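Local coordinates for protein GCN5-related N-acetyltransferase:Aminotransferase, class-II (Rhodopseudomonas palustris, PDB 2FIW) that probably transfers the acetyl group of bound acetyl coenzyme A to an amine of a substrate that is not established, being a GCN5-related N-acetyltransferase, at residues 32-35 / 41-44. Residues are numbered along the deposited sequence; the frame is centred on the assembly and turned at random.
Sequences LTAD and QQEA. With ACO (acetyl coenzyme *a), chain C.
Q42 reaches from helix 39-46 to the residues just beyond the end of helix 18-32, and T33 is its main partner there. From CB, which points toward 32-35, CG stands anti to the carbonyl carbon (chi1 -62°), and the extended chain beyond it carries the amide to T33. CG of Q42 packs against the T33 hydroxyl, 3.3 Å from OG1, and CD of Q42 lies close to that same oxygen. At the tip, NE2 of Q42 donates a hydrogen bond of 2.8 Å to T33 OG1. Its N-H...O angle is 155°, and the hydroxyl lies close to the plane of the amide. NE2 of Q42 also comes within 3.2 Å of A34 N, but both are donors and no bond forms. CB of A34 adds a looser contact, 3.8 Å from NE2 of Q42. The two helices belong to the N-terminal helical part of the GNAT fold, and L32, the last residue of helix 18-32, places CD1 3.5 Å from O9P of the pantetheine arm of acetyl coenzyme A. With an alanine at Q42, the T33 hydroxyl is likely to lose this donor, and a gap to open between the loop and helix 39-46. T33 OG1 is also hydrogen-bonded to the carbonyl O of I29 in the last turn of helix 18-32, while Y37 packs against the side chain of Q42.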
ATOM      1  N   LEU A  32      -9.277   8.256  -2.877  1.00 36.89           N
ATOM      2  CA  LEU A  32      -7.971   8.874  -3.178  1.00 36.45           C
ATOM      3  C   LEU A  32      -7.458   8.745  -4.601  1.00 36.36           C
ATOM      4  O   LEU A  32      -6.385   9.252  -4.918  1.00 35.94           O
ATOM      5  CB  LEU A  32      -6.891   8.426  -2.175  1.00 36.12           C
ATOM      6  CG  LEU A  32      -7.184   8.664  -0.689  1.00 36.49           C
ATOM      7  CD1 LEU A  32      -6.296   7.807   0.189  1.00 35.30           C
ATOM      8  CD2 LEU A  32      -7.074  10.160  -0.317  1.00 34.54           C
ATOM      9  N   THR A  33      -8.223   8.088  -5.464  1.00 37.25           N
ATOM     10  CA  THR A  33      -7.711   7.713  -6.786  1.00 38.47           C
ATOM     11  C   THR A  33      -8.451   8.341  -7.984  1.00 39.26           C
ATOM     12  O   THR A  33      -8.153   7.995  -9.123  1.00 39.96           O
ATOM     13  CB  THR A  33      -7.685   6.171  -6.965  1.00 38.26           C
ATOM     14  OG1 THR A  33      -9.024   5.681  -6.998  1.00 37.78           O
ATOM     15  CG2 THR A  33      -6.941   5.482  -5.810  1.00 38.51           C
ATOM     16  N   ALA A  34      -9.400   9.246  -7.722  1.00 39.60           N
ATOM     17  CA  ALA A  34     -10.303   9.782  -8.751  1.00 39.73           C
ATOM     18  C   ALA A  34      -9.593  10.538  -9.861  1.00 39.98           C
ATOM     19  O   ALA A  34     -10.045  10.535 -11.007  1.00 40.46           O
ATOM     20  CB  ALA A  34     -11.396  10.655  -8.127  1.00 39.67           C
ATOM     21  N   ASP A  35      -8.480  11.180  -9.548  1.00 39.95           N
ATOM     22  CA  ASP A  35      -7.812  11.972 -10.562  1.00 40.40           C
ATOM     23  C   ASP A  35      -7.046  11.105 -11.557  1.00 40.25           C
ATOM     24  O   ASP A  35      -6.641  11.583 -12.619  1.00 40.04           O
ATOM     25  CB  ASP A  35      -6.906  13.028  -9.930  1.00 40.93           C
ATOM     26  CG  ASP A  35      -7.681  14.029  -9.054  1.00 43.06           C
ATOM     27  OD1 ASP A  35      -8.894  14.280  -9.289  1.00 44.25           O
ATOM     28  OD2 ASP A  35      -7.052  14.576  -8.130  1.00 44.53           O
ATOM     29  N   GLN A  41     -12.816   1.579 -13.021  1.00 38.94           N
ATOM     30  CA  GLN A  41     -11.486   1.138 -12.631  1.00 38.67           C
ATOM     31  C   GLN A  41     -11.383   1.010 -11.106  1.00 39.46           C
ATOM     32  O   GLN A  41     -10.932  -0.019 -10.588  1.00 39.47           O
ATOM     33  CB  GLN A  41     -10.437   2.106 -13.148  1.00 38.31           C
ATOM     34  CG  GLN A  41     -10.260   2.061 -14.658  1.00 35.99           C
ATOM     35  CD  GLN A  41      -9.238   3.047 -15.134  1.00 33.82           C
ATOM     36  OE1 GLN A  41      -9.348   4.248 -14.884  1.00 32.21           O
ATOM     37  NE2 GLN A  41      -8.223   2.548 -15.822  1.00 32.38           N
ATOM     38  N   GLN A  42     -11.837   2.045 -10.397  1.00 39.77           N
ATOM     39  CA  GLN A  42     -11.857   2.055  -8.926  1.00 39.18           C
ATOM     40  C   GLN A  42     -12.694   0.922  -8.345  1.00 38.82           C
ATOM     41  O   GLN A  42     -12.336   0.358  -7.314  1.00 39.41           O
ATOM     42  CB  GLN A  42     -12.386   3.394  -8.403  1.00 39.17           C
ATOM     43  CG  GLN A  42     -11.549   4.608  -8.771  1.00 39.05           C
ATOM     44  CD  GLN A  42     -12.227   5.907  -8.370  1.00 39.52           C
ATOM     45  OE1 GLN A  42     -13.427   6.081  -8.572  1.00 40.66           O
ATOM     46  NE2 GLN A  42     -11.460   6.824  -7.802  1.00 39.87           N
ATOM     47  N   GLU A  43     -13.795   0.592  -9.014  0.50 38.47           N
ATOM     48  CA  GLU A  43     -14.698  -0.464  -8.564  0.50 38.37           C
ATOM     49  C   GLU A  43     -14.078  -1.850  -8.704  0.50 37.79           C
ATOM     50  O   GLU A  43     -14.251  -2.693  -7.829  0.50 37.95           O
ATOM     51  CB  GLU A  43     -16.046  -0.393  -9.307  0.50 38.39           C
ATOM     52  CG  GLU A  43     -16.954   0.754  -8.841  0.50 39.10           C
ATOM     53  CD  GLU A  43     -18.048   1.150  -9.848  0.50 39.32           C
ATOM     54  OE1 GLU A  43     -18.214   0.482 -10.901  0.50 39.28           O
ATOM     55  OE2 GLU A  43     -18.745   2.152  -9.571  0.50 40.19           O
ATOM     56  N   ALA A  44     -13.365  -2.081  -9.805  1.00 37.28           N
ATOM     57  CA  ALA A  44     -12.669  -3.345 -10.036  1.00 36.60           C
ATOM     58  C   ALA A  44     -11.491  -3.527  -9.078  1.00 36.01           C
ATOM     59  O   ALA A  44     -11.316  -4.588  -8.502  1.00 35.33           O
ATOM     60  CB  ALA A  44     -12.196  -3.434 -11.465  1.00 36.42           C
TER
HETATM   61  N1A ACO C 200       2.264  18.864   5.837  1.00 75.65           N
HETATM   62  C2A ACO C 200       2.389  18.790   4.497  1.00 75.21           C
HETATM   63  N3A ACO C 200       2.655  17.623   3.880  1.00 75.42           N
HETATM   64  C4A ACO C 200       2.808  16.453   4.576  1.00 75.58           C
HETATM   65  C5A ACO C 200       2.691  16.447   5.957  1.00 75.66           C
HETATM   66  C6A ACO C 200       2.399  17.755   6.616  1.00 75.66           C
HETATM   67  N6A ACO C 200       2.271  17.845   7.964  1.00 75.39           N
HETATM   68  N7A ACO C 200       2.888  15.177   6.379  1.00 74.97           N
HETATM   69  C8A ACO C 200       3.116  14.414   5.282  1.00 75.13           C
HETATM   70  N9A ACO C 200       3.074  15.197   4.194  1.00 74.85           N
HETATM   71  C1B ACO C 200       3.252  14.819   2.766  1.00 73.98           C
HETATM   72  C2B ACO C 200       4.572  14.150   2.433  1.00 72.43           C
HETATM   73  O2B ACO C 200       5.602  15.119   2.227  1.00 72.08           O
HETATM   74  C3B ACO C 200       4.223  13.414   1.149  1.00 71.99           C
HETATM   75  O3B ACO C 200       4.556  14.188  -0.005  1.00 74.48           O
HETATM   76  P3B ACO C 200       4.865  13.508  -1.443  1.00 78.25           P
HETATM   77  O7A ACO C 200       3.529  13.078  -2.038  1.00 77.57           O
HETATM   78  O8A ACO C 200       5.758  12.332  -1.123  1.00 78.43           O
HETATM   79  O9A ACO C 200       5.546  14.632  -2.192  1.00 77.56           O
HETATM   80  C4B ACO C 200       2.707  13.182   1.206  1.00 68.95           C
HETATM   81  O4B ACO C 200       2.213  13.941   2.311  1.00 71.09           O
HETATM   82  C5B ACO C 200       2.339  11.713   1.416  1.00 63.02           C
HETATM   83  O5B ACO C 200       3.147  11.201   2.486  1.00 54.79           O
HETATM   84  P1A ACO C 200       2.549  10.337   3.703  1.00 48.53           P
HETATM   85  O1A ACO C 200       1.682  11.221   4.577  1.00 49.51           O
HETATM   86  O2A ACO C 200       3.744   9.613   4.280  1.00 48.16           O
HETATM   87  O3A ACO C 200       1.643   9.271   2.894  1.00 45.60           O
HETATM   88  P2A ACO C 200       0.098   9.013   3.176  1.00 41.65           P
HETATM   89  O4A ACO C 200      -0.668  10.214   2.692  1.00 44.71           O
HETATM   90  O5A ACO C 200      -0.035   8.568   4.605  1.00 42.12           O
HETATM   91  O6A ACO C 200      -0.242   7.747   2.225  1.00 43.66           O
HETATM   92  CBP ACO C 200      -0.626   6.673   0.012  1.00 45.02           C
HETATM   93  CCP ACO C 200       0.266   7.561   0.896  1.00 43.57           C
HETATM   94  CDP ACO C 200      -0.052   6.701  -1.399  1.00 43.26           C
HETATM   95  CEP ACO C 200      -0.635   5.251   0.551  1.00 45.09           C
HETATM   96  CAP ACO C 200      -2.092   7.170   0.014  1.00 44.88           C
HETATM   97  OAP ACO C 200      -2.228   8.430  -0.666  1.00 45.36           O
HETATM   98  C9P ACO C 200      -3.170   6.201  -0.460  1.00 44.20           C
HETATM   99  O9P ACO C 200      -3.745   5.366   0.399  1.00 43.50           O
HETATM  100  N8P ACO C 200      -3.541   6.215  -1.674  1.00 43.74           N
HETATM  101  C7P ACO C 200      -4.582   5.429  -2.351  1.00 45.27           C
HETATM  102  C6P ACO C 200      -4.244   3.946  -2.512  1.00 44.80           C
HETATM  103  C5P ACO C 200      -2.998   3.818  -3.335  1.00 46.14           C
HETATM  104  O5P ACO C 200      -2.835   4.495  -4.342  1.00 47.39           O
HETATM  105  N4P ACO C 200      -2.100   2.950  -2.895  1.00 46.34           N
HETATM  106  C3P ACO C 200      -0.816   2.684  -3.510  1.00 48.95           C
HETATM  107  C2P ACO C 200      -1.039   1.639  -4.592  1.00 51.29           C
HETATM  108  S1P ACO C 200       0.568   1.011  -4.909  1.00 52.22           S
HETATM  109  C   ACO C 200       0.595  -0.476  -4.157  1.00 52.42           C
HETATM  110  O   ACO C 200      -0.175  -0.720  -3.235  1.00 51.94           O
HETATM  111  CH3 ACO C 200       1.458  -1.383  -4.588  1.00 52.75           C